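Gluconate kinase (Lactobacillus acidophilus, PDB 3LL3) binds ATP and D-xylulose and, as an FGGY-family sugar kinase, probably transfers the ATP gamma-phosphate to a sugar or sugar acid such as gluconate. Local coordinates at residues D319-A324 with D407-L412; A327-R332 with P465-T470; G354-L359 with R370-G375. All blocks are in the same frame, centred on the assembly; numbering follows the deposited sequence.

Interaction 1: D319-A324 with D407-L412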
loop_
_atom_site.group_PDB
_atom_site.type_symbol
_atom_site.label_atom_id
_atom_site.label_comp_id
_atom_site.label_asym_id
_atom_site.label_seq_id
_atom_site.Cartn_x
_atom_site.Cartn_y
_atom_site.Cartn_z
ATOM N N ASP A 319 15.477 -15.511 8.655
ATOM C CA ASP A 319 14.091 -15.991 8.729
ATOM C C ASP A 319 13.241 -15.241 7.694
ATOM O O ASP A 319 12.435 -15.836 6.978
ATOM C CB ASP A 319 13.489 -15.765 10.130
ATOM C CG ASP A 319 14.111 -16.646 11.211
ATOM O OD1 ASP A 319 14.667 -17.710 10.880
ATOM O OD2 ASP A 319 14.031 -16.270 12.403
ATOM N N PHE A 320 13.419 -13.921 7.638
ATOM C CA PHE A 320 12.659 -13.087 6.714
ATOM C C PHE A 320 12.930 -13.509 5.284
ATOM O O PHE A 320 12.004 -13.712 4.504
ATOM C CB PHE A 320 13.062 -11.621 6.908
ATOM C CG PHE A 320 12.211 -10.638 6.151
ATOM C CD1 PHE A 320 12.375 -10.459 4.795
ATOM C CD2 PHE A 320 11.280 -9.866 6.805
ATOM C CE1 PHE A 320 11.620 -9.538 4.097
ATOM C CE2 PHE A 320 10.507 -8.933 6.105
ATOM C CZ PHE A 320 10.685 -8.776 4.751
ATOM N N LEU A 321 14.210 -13.622 4.934
ATOM C CA LEU A 321 14.603 -14.044 3.602
ATOM C C LEU A 321 14.010 -15.412 3.274
ATOM O O LEU A 321 13.510 -15.634 2.174
ATOM C CB LEU A 321 16.126 -14.109 3.515
ATOM C CG LEU A 321 16.802 -12.748 3.650
ATOM C CD1 LEU A 321 18.308 -12.916 3.687
ATOM C CD2 LEU A 321 16.377 -11.845 2.499
ATOM N N ASP A 322 14.079 -16.328 4.231
ATOM C CA ASP A 322 13.521 -17.667 4.029
ATOM C C ASP A 322 12.037 -17.567 3.666
ATOM O O ASP A 322 11.579 -18.176 2.695
ATOM C CB ASP A 322 13.711 -18.547 5.273
ATOM C CG ASP A 322 15.155 -18.993 5.469
ATOM O OD1 ASP A 322 15.944 -18.959 4.490
ATOM O OD2 ASP A 322 15.495 -19.380 6.612
ATOM N N VAL A 323 11.286 -16.783 4.429
ATOM C CA VAL A 323 9.849 -16.662 4.153
ATOM C C VAL A 323 9.585 -16.004 2.804
ATOM O O VAL A 323 8.748 -16.472 2.022
ATOM C CB VAL A 323 9.130 -15.889 5.251
ATOM C CG1 VAL A 323 7.658 -15.736 4.905
ATOM C CG2 VAL A 323 9.302 -16.602 6.591
ATOM N N ALA A 324 10.304 -14.914 2.532
ATOM C CA ALA A 324 10.149 -14.188 1.270
ATOM C C ALA A 324 10.354 -15.112 0.075
ATOM O O ALA A 324 9.635 -15.035 -0.921
ATOM C CB ALA A 324 11.116 -13.009 1.204
ATOM N N ASP A 407 22.769 -14.736 -0.985
ATOM C CA ASP A 407 22.651 -15.149 -2.376
ATOM C C ASP A 407 21.300 -14.794 -2.993
ATOM O O ASP A 407 21.201 -14.522 -4.183
ATOM C CB ASP A 407 22.838 -16.668 -2.497
ATOM C CG ASP A 407 24.277 -17.073 -2.425
ATOM O OD1 ASP A 407 25.154 -16.181 -2.365
ATOM O OD2 ASP A 407 24.524 -18.289 -2.435
ATOM N N PHE A 408 20.242 -14.871 -2.201
ATOM C CA PHE A 408 18.917 -14.596 -2.723
ATOM C C PHE A 408 18.834 -13.125 -3.217
ATOM O O PHE A 408 18.390 -12.833 -4.336
ATOM C CB PHE A 408 17.864 -14.884 -1.649
ATOM C CG PHE A 408 16.483 -14.403 -2.014
ATOM C CD1 PHE A 408 15.828 -14.919 -3.118
ATOM C CD2 PHE A 408 15.842 -13.439 -1.251
ATOM C CE1 PHE A 408 14.551 -14.464 -3.470
ATOM C CE2 PHE A 408 14.565 -12.989 -1.580
ATOM C CZ PHE A 408 13.920 -13.497 -2.695
ATOM N N VAL A 409 19.279 -12.208 -2.382
ATOM C CA VAL A 409 19.227 -10.791 -2.768
ATOM C C VAL A 409 20.208 -10.487 -3.903
ATOM O O VAL A 409 19.896 -9.740 -4.814
ATOM C CB VAL A 409 19.448 -9.865 -1.565
ATOM C CG1 VAL A 409 19.568 -8.372 -1.998
ATOM C CG2 VAL A 409 18.296 -10.040 -0.577
ATOM N N ARG A 410 21.385 -11.094 -3.866
ATOM C CA ARG A 410 22.344 -10.897 -4.945
ATOM C C ARG A 410 21.739 -11.310 -6.271
ATOM O O ARG A 410 21.823 -10.579 -7.258
ATOM C CB ARG A 410 23.635 -11.666 -4.660
ATOM C CG ARG A 410 24.437 -11.055 -3.529
ATOM C CD ARG A 410 25.498 -11.998 -3.007
ATOM N NE ARG A 410 26.311 -11.350 -1.982
ATOM C CZ ARG A 410 27.405 -11.890 -1.453
ATOM N NH1 ARG A 410 27.801 -13.101 -1.848
ATOM N NH2 ARG A 410 28.102 -11.231 -0.535
ATOM N N GLN A 411 21.104 -12.480 -6.287
ATOM C CA GLN A 411 20.525 -12.999 -7.517
ATOM C C GLN A 411 19.333 -12.181 -7.967
ATOM O O GLN A 411 19.107 -11.962 -9.171
ATOM C CB GLN A 411 20.110 -14.476 -7.341
ATOM C CG GLN A 411 19.632 -15.107 -8.633
ATOM C CD GLN A 411 20.742 -15.176 -9.674
ATOM O OE1 GLN A 411 20.566 -14.763 -10.823
ATOM N NE2 GLN A 411 21.896 -15.679 -9.267
ATOM N N LEU A 412 18.549 -11.740 -6.991
ATOM C CA LEU A 412 17.397 -10.899 -7.288
ATOM C C LEU A 412 17.848 -9.598 -7.969
ATOM O O LEU A 412 17.223 -9.121 -8.923
ATOM C CB LEU A 412 16.652 -10.587 -5.991
ATOM C CG LEU A 412 15.152 -10.770 -6.076
ATOM C CD1 LEU A 412 14.521 -10.715 -4.706
ATOM C CD2 LEU A 412 14.613 -9.679 -6.949
#

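Interaction 2: A327-R332 with P465-T470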
loop_
_atom_site.group_PDB
_atom_site.type_symbol
_atom_site.label_atom_id
_atom_site.label_comp_id
_atom_site.label_asym_id
_atom_site.label_seq_id
_atom_site.Cartn_x
_atom_site.Cartn_y
_atom_site.Cartn_z
ATOM N N ALA A 327 7.520 -17.079 -1.753
ATOM C CA ALA A 327 6.594 -16.453 -2.699
ATOM C C ALA A 327 7.204 -16.493 -4.091
ATOM O O ALA A 327 8.422 -16.531 -4.221
ATOM C CB ALA A 327 6.290 -15.009 -2.286
ATOM N N PRO A 328 6.374 -16.489 -5.145
ATOM C CA PRO A 328 6.983 -16.505 -6.479
ATOM C C PRO A 328 7.623 -15.162 -6.810
ATOM O O PRO A 328 7.225 -14.136 -6.257
ATOM C CB PRO A 328 5.794 -16.751 -7.409
ATOM C CG PRO A 328 4.610 -16.190 -6.650
ATOM C CD PRO A 328 4.902 -16.437 -5.195
ATOM N N ALA A 329 8.616 -15.187 -7.692
ATOM C CA ALA A 329 9.213 -13.981 -8.224
ATOM C C ALA A 329 8.109 -13.056 -8.727
ATOM O O ALA A 329 7.274 -13.455 -9.540
ATOM C CB ALA A 329 10.170 -14.339 -9.367
ATOM N N GLY A 330 8.106 -11.820 -8.238
ATOM C CA GLY A 330 7.133 -10.835 -8.667
ATOM C C GLY A 330 6.033 -10.672 -7.636
ATOM O O GLY A 330 5.187 -9.791 -7.765
ATOM N N SER A 331 6.047 -11.532 -6.620
ATOM C CA SER A 331 5.098 -11.478 -5.505
ATOM C C SER A 331 3.625 -11.413 -5.946
ATOM O O SER A 331 2.805 -10.734 -5.314
ATOM C CB SER A 331 5.413 -10.295 -4.579
ATOM O OG SER A 331 6.762 -10.313 -4.117
ATOM N N ARG A 332 3.303 -12.111 -7.026
ATOM C CA ARG A 332 1.958 -12.077 -7.599
ATOM C C ARG A 332 1.514 -10.652 -7.897
ATOM O O ARG A 332 0.349 -10.285 -7.689
ATOM C CB ARG A 332 0.960 -12.762 -6.668
ATOM C CG ARG A 332 1.373 -14.171 -6.261
ATOM C CD ARG A 332 0.249 -14.868 -5.508
ATOM N NE ARG A 332 0.735 -16.075 -4.860
ATOM C CZ ARG A 332 0.735 -17.270 -5.442
ATOM N NH1 ARG A 332 0.252 -17.404 -6.677
ATOM N NH2 ARG A 332 1.204 -18.325 -4.793
ATOM N N PRO A 465 17.368 -15.857 -16.934
ATOM C CA PRO A 465 16.553 -15.345 -18.048
ATOM C C PRO A 465 15.050 -15.372 -17.764
ATOM O O PRO A 465 14.337 -14.429 -18.127
ATOM C CB PRO A 465 16.862 -16.324 -19.188
ATOM C CG PRO A 465 18.185 -16.902 -18.844
ATOM C CD PRO A 465 18.241 -16.969 -17.346
ATOM N N LYS A 466 14.583 -16.456 -17.144
ATOM C CA LYS A 466 13.167 -16.610 -16.840
ATOM C C LYS A 466 12.684 -15.528 -15.864
ATOM O O LYS A 466 11.786 -14.764 -16.189
ATOM C CB LYS A 466 12.904 -18.013 -16.293
ATOM C CG LYS A 466 11.531 -18.541 -16.609
ATOM C CD LYS A 466 11.428 -20.017 -16.269
ATOM C CE LYS A 466 10.132 -20.609 -16.811
ATOM N NZ LYS A 466 9.996 -20.372 -18.284
ATOM N N GLU A 467 13.296 -15.449 -14.682
ATOM C CA GLU A 467 12.974 -14.388 -13.720
ATOM C C GLU A 467 13.237 -12.982 -14.265
ATOM O O GLU A 467 12.463 -12.053 -14.008
ATOM C CB GLU A 467 13.733 -14.573 -12.409
ATOM C CG GLU A 467 13.266 -15.735 -11.571
ATOM C CD GLU A 467 13.473 -15.486 -10.086
ATOM O OE1 GLU A 467 13.986 -14.399 -9.718
ATOM O OE2 GLU A 467 13.119 -16.374 -9.277
ATOM N N ALA A 468 14.328 -12.813 -15.005
ATOM C CA ALA A 468 14.630 -11.511 -15.579
ATOM C C ALA A 468 13.458 -11.019 -16.417
ATOM O O ALA A 468 13.090 -9.837 -16.364
ATOM C CB ALA A 468 15.914 -11.556 -16.408
ATOM N N ALA A 469 12.865 -11.926 -17.183
ATOM C CA ALA A 469 11.693 -11.591 -17.986
ATOM C C ALA A 469 10.498 -11.200 -17.114
ATOM O O ALA A 469 9.762 -10.252 -17.432
ATOM C CB ALA A 469 11.319 -12.747 -18.911
ATOM N N THR A 470 10.297 -11.941 -16.028
ATOM C CA THR A 470 9.190 -11.634 -15.128
ATOM C C THR A 470 9.352 -10.193 -14.602
ATOM O O THR A 470 8.419 -9.383 -14.634
ATOM C CB THR A 470 9.175 -12.602 -13.942
ATOM O OG1 THR A 470 8.993 -13.950 -14.414
ATOM C CG2 THR A 470 8.062 -12.229 -12.980
#

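Interaction 3: G354-L359 with R370-G375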
loop_
_atom_site.group_PDB
_atom_site.type_symbol
_atom_site.label_atom_id
_atom_site.label_comp_id
_atom_site.label_asym_id
_atom_site.label_seq_id
_atom_site.Cartn_x
_atom_site.Cartn_y
_atom_site.Cartn_z
ATOM N N GLY A 354 5.930 5.223 2.119
ATOM C CA GLY A 354 5.873 3.905 1.499
ATOM C C GLY A 354 4.452 3.403 1.264
ATOM O O GLY A 354 3.527 3.887 1.916
ATOM N N SER A 355 4.283 2.449 0.341
ATOM C CA SER A 355 2.973 1.870 0.027
ATOM C C SER A 355 3.094 0.394 -0.372
ATOM O O SER A 355 4.083 -0.001 -0.998
ATOM C CB SER A 355 2.309 2.613 -1.147
ATOM O OG SER A 355 2.165 4.000 -0.880
ATOM N N PHE A 356 2.094 -0.409 -0.009
ATOM C CA PHE A 356 1.853 -1.688 -0.666
ATOM C C PHE A 356 0.669 -1.463 -1.573
ATOM O O PHE A 356 -0.390 -1.092 -1.081
ATOM C CB PHE A 356 1.454 -2.784 0.336
ATOM C CG PHE A 356 2.603 -3.342 1.143
ATOM C CD1 PHE A 356 3.403 -4.356 0.626
ATOM C CD2 PHE A 356 2.856 -2.878 2.428
ATOM C CE1 PHE A 356 4.447 -4.893 1.370
ATOM C CE2 PHE A 356 3.908 -3.399 3.186
ATOM C CZ PHE A 356 4.718 -4.394 2.655
ATOM N N VAL A 357 0.804 -1.708 -2.871
ATOM C CA VAL A 357 -0.352 -1.589 -3.772
ATOM C C VAL A 357 -0.572 -2.843 -4.619
ATOM O O VAL A 357 0.358 -3.342 -5.253
ATOM C CB VAL A 357 -0.250 -0.342 -4.702
ATOM C CG1 VAL A 357 -1.490 -0.234 -5.620
ATOM C CG2 VAL A 357 -0.078 0.933 -3.890
ATOM N N GLY A 358 -1.809 -3.345 -4.636
ATOM C CA GLY A 358 -2.148 -4.518 -5.426
ATOM C C GLY A 358 -2.542 -5.744 -4.620
ATOM O O GLY A 358 -2.420 -6.862 -5.089
ATOM N N LEU A 359 -3.006 -5.539 -3.396
ATOM C CA LEU A 359 -3.314 -6.650 -2.506
ATOM C C LEU A 359 -4.628 -7.365 -2.871
ATOM O O LEU A 359 -5.582 -6.762 -3.373
ATOM C CB LEU A 359 -3.381 -6.190 -1.050
ATOM C CG LEU A 359 -2.125 -5.730 -0.311
ATOM C CD1 LEU A 359 -2.525 -4.919 0.912
ATOM C CD2 LEU A 359 -1.260 -6.930 0.095
ATOM N N ARG A 370 8.313 -10.591 0.321
ATOM C CA ARG A 370 9.083 -10.544 -0.904
ATOM C C ARG A 370 8.890 -9.228 -1.648
ATOM O O ARG A 370 9.826 -8.719 -2.250
ATOM C CB ARG A 370 8.790 -11.733 -1.829
ATOM C CG ARG A 370 9.829 -11.796 -2.921
ATOM C CD ARG A 370 9.416 -12.543 -4.151
ATOM N NE ARG A 370 9.943 -13.879 -4.135
ATOM C CZ ARG A 370 10.897 -14.342 -4.936
ATOM N NH1 ARG A 370 11.449 -13.594 -5.877
ATOM N NH2 ARG A 370 11.274 -15.585 -4.794
ATOM N N ALA A 371 7.674 -8.693 -1.624
ATOM C CA ALA A 371 7.403 -7.418 -2.275
ATOM C C ALA A 371 8.281 -6.327 -1.693
ATOM O O ALA A 371 8.696 -5.428 -2.416
ATOM C CB ALA A 371 5.911 -7.020 -2.152
ATOM N N VAL A 372 8.545 -6.391 -0.389
ATOM C CA VAL A 372 9.401 -5.392 0.250
ATOM C C VAL A 372 10.803 -5.466 -0.360
ATOM O O VAL A 372 11.367 -4.452 -0.782
ATOM C CB VAL A 372 9.498 -5.590 1.778
ATOM C CG1 VAL A 372 10.648 -4.751 2.353
ATOM C CG2 VAL A 372 8.156 -5.258 2.471
ATOM N N ILE A 373 11.343 -6.681 -0.439
ATOM C CA ILE A 373 12.692 -6.868 -0.970
ATOM C C ILE A 373 12.749 -6.451 -2.427
ATOM O O ILE A 373 13.683 -5.767 -2.846
ATOM C CB ILE A 373 13.174 -8.328 -0.827
ATOM C CG1 ILE A 373 13.370 -8.661 0.648
ATOM C CG2 ILE A 373 14.512 -8.510 -1.549
ATOM C CD1 ILE A 373 13.369 -10.159 0.958
ATOM N N GLU A 374 11.760 -6.873 -3.204
ATOM C CA GLU A 374 11.688 -6.487 -4.600
ATOM C C GLU A 374 11.530 -4.974 -4.805
ATOM O O GLU A 374 12.127 -4.415 -5.735
ATOM C CB GLU A 374 10.574 -7.233 -5.321
ATOM C CG GLU A 374 10.883 -8.725 -5.532
ATOM C CD GLU A 374 9.697 -9.528 -6.034
ATOM O OE1 GLU A 374 8.565 -8.981 -6.088
ATOM O OE2 GLU A 374 9.902 -10.725 -6.366
ATOM N N GLY A 375 10.722 -4.334 -3.955
ATOM C CA GLY A 375 10.514 -2.899 -4.035
ATOM C C GLY A 375 11.794 -2.135 -3.734
ATOM O O GLY A 375 12.131 -1.154 -4.418
#

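Interaction 1: D319-A324 with D407-L412
Leu321 pairs with Phe408 and Val409 through a single methyl. Its CD2 lies 4.0 Å from Val409 CG2 and 4.1 Å from Phe408 CD2, so one carbon is lodged between two residues that follow each other on the facing helix. The leucine approaches the Phe408 ring at its edge, near the ring plane, and meets the valine side chain at about a right angle. Phe408 is carried across the gap because its CG stands anti to the backbone N (chi1 170°), which directs the ring at helix 317-325. One turn further along that helix the packing slackens: Ala324 CB reaches only to 4.4 Å from Phe408 CE2. The axes of the two segments approach to 11.1 Å, with 52° between their directions, and the contact is purely apolar. Toward solvent the helices carry polar groups instead: Asp322 is exposed and bonds to Gln318, while Asp407, also exposed, accepts from the hydroxyl of Tyr461. Ile373 of helix 365-388, a buried residue, packs against Phe320 and Ala324. Leu321 touches the bound ATP and packs on Phe303, another residue of that pocket. The arrangement therefore belongs to the wall of the nucleotide pocket in the C-terminal domain of an FGGY kinase, a member of the actin-like ATPase superfamily.

Interaction 2: A327-R332 with P465-T470
Glu467 lays the face of its carboxylate against the Ala329 methyl, and can be followed outward from the first turn of helix 465-485. Its CB leaves neither toward nor away from the loop 327-332; CG, anti to the carbonyl carbon (chi1 -71°), brings the chain to 4.0 Å from Ala329 CB. The extended chain then lays CD 3.6 Å from the same methyl. Of the two carboxylate oxygens, OE2 is 3.6 Å from Ala329 CB and OE1 3.8 Å, so the methyl sits over the face of the carboxylate. The polar partner of OE1 is the side-chain amide of Asn415, which should help fix the rotation of the group. One turn on, Thr470 turns its methyl to the loop, CG2 lying 3.7 Å from Ala329 O. Ala329 is put forward by a type II beta turn from Pro328 to Ser331, closed by a bond from Ser331 N to Pro328 O, with Gly330 at the positive phi usual for its third position. Behind the turn, Glu374 of helix 365-388 accepts from Gly330 N and bonds to the Ser331 hydroxyl. The loop linking helix 317-325 to strand 335-337 is thus held between helix 365-388 and the start of helix 465-485.

Interaction 3: G354-L359 with R370-G375
Phe356 and Val372 supply the closest apolar touch between strand 354-359 and helix 365-388. Val372 CG2 sits 3.5 Å from Phe356 CZ and 3.9 Å from CE1, meeting the far end of the ring obliquely. Ala371 adds a lighter touch, its CB 4.4 Å from Phe356 CE1 and near the ring plane, at the edge. The ring gets there because CG lies beside the backbone N, anti to the carbonyl carbon (chi1 -77°), which swings it to the helix. The charged interactions belong to the helix alone, on a flank turned from the strand. Arg370 NH1 lies 3.3 Å from Glu374 OE2 in a nearly straight hydrogen bond (164°) that is part of a salt bridge. OE2 lies near the guanidinium plane, while the arginine meets it on its anti side, tilted 18° from the carboxylate plane; OE2 also bonds to the Tyr471 hydroxyl. Backbone bonds join Ser355 to Leu337 and Val357 to Ile335, and the strand's other partner is an antiparallel strand of the second subunit. Phe356 further packs on Leu359 of that subunit. The motif is a helix packed on a small antiparallel ladder, within the FGGY C-terminal domain, that continues across the dimer interface.

Overall arrangement
Together the three contacts illustrate how chemistry follows depth in a fold. Interactions 1 and 3 are buried and apolar across their segments, whereas interaction 2 lies at the surface, where a methyl meets a carboxylate. Helix 365-388 unites them: its segment 370-375 belongs to interaction 3, packs through Ile373 on helix 317-325 of interaction 1, and binds the loop of interaction 2 through Glu374. Interactions 1 and 2 adjoin in sequence, the loop 327-332 following helix 317-325 closely, and their segments alternate along the chain; interaction 3 is nested inside both loops. Their outlooks differ too: interaction 1 borders ATP, interaction 3 the second subunit, and interaction 2 lies away from the ligand sites.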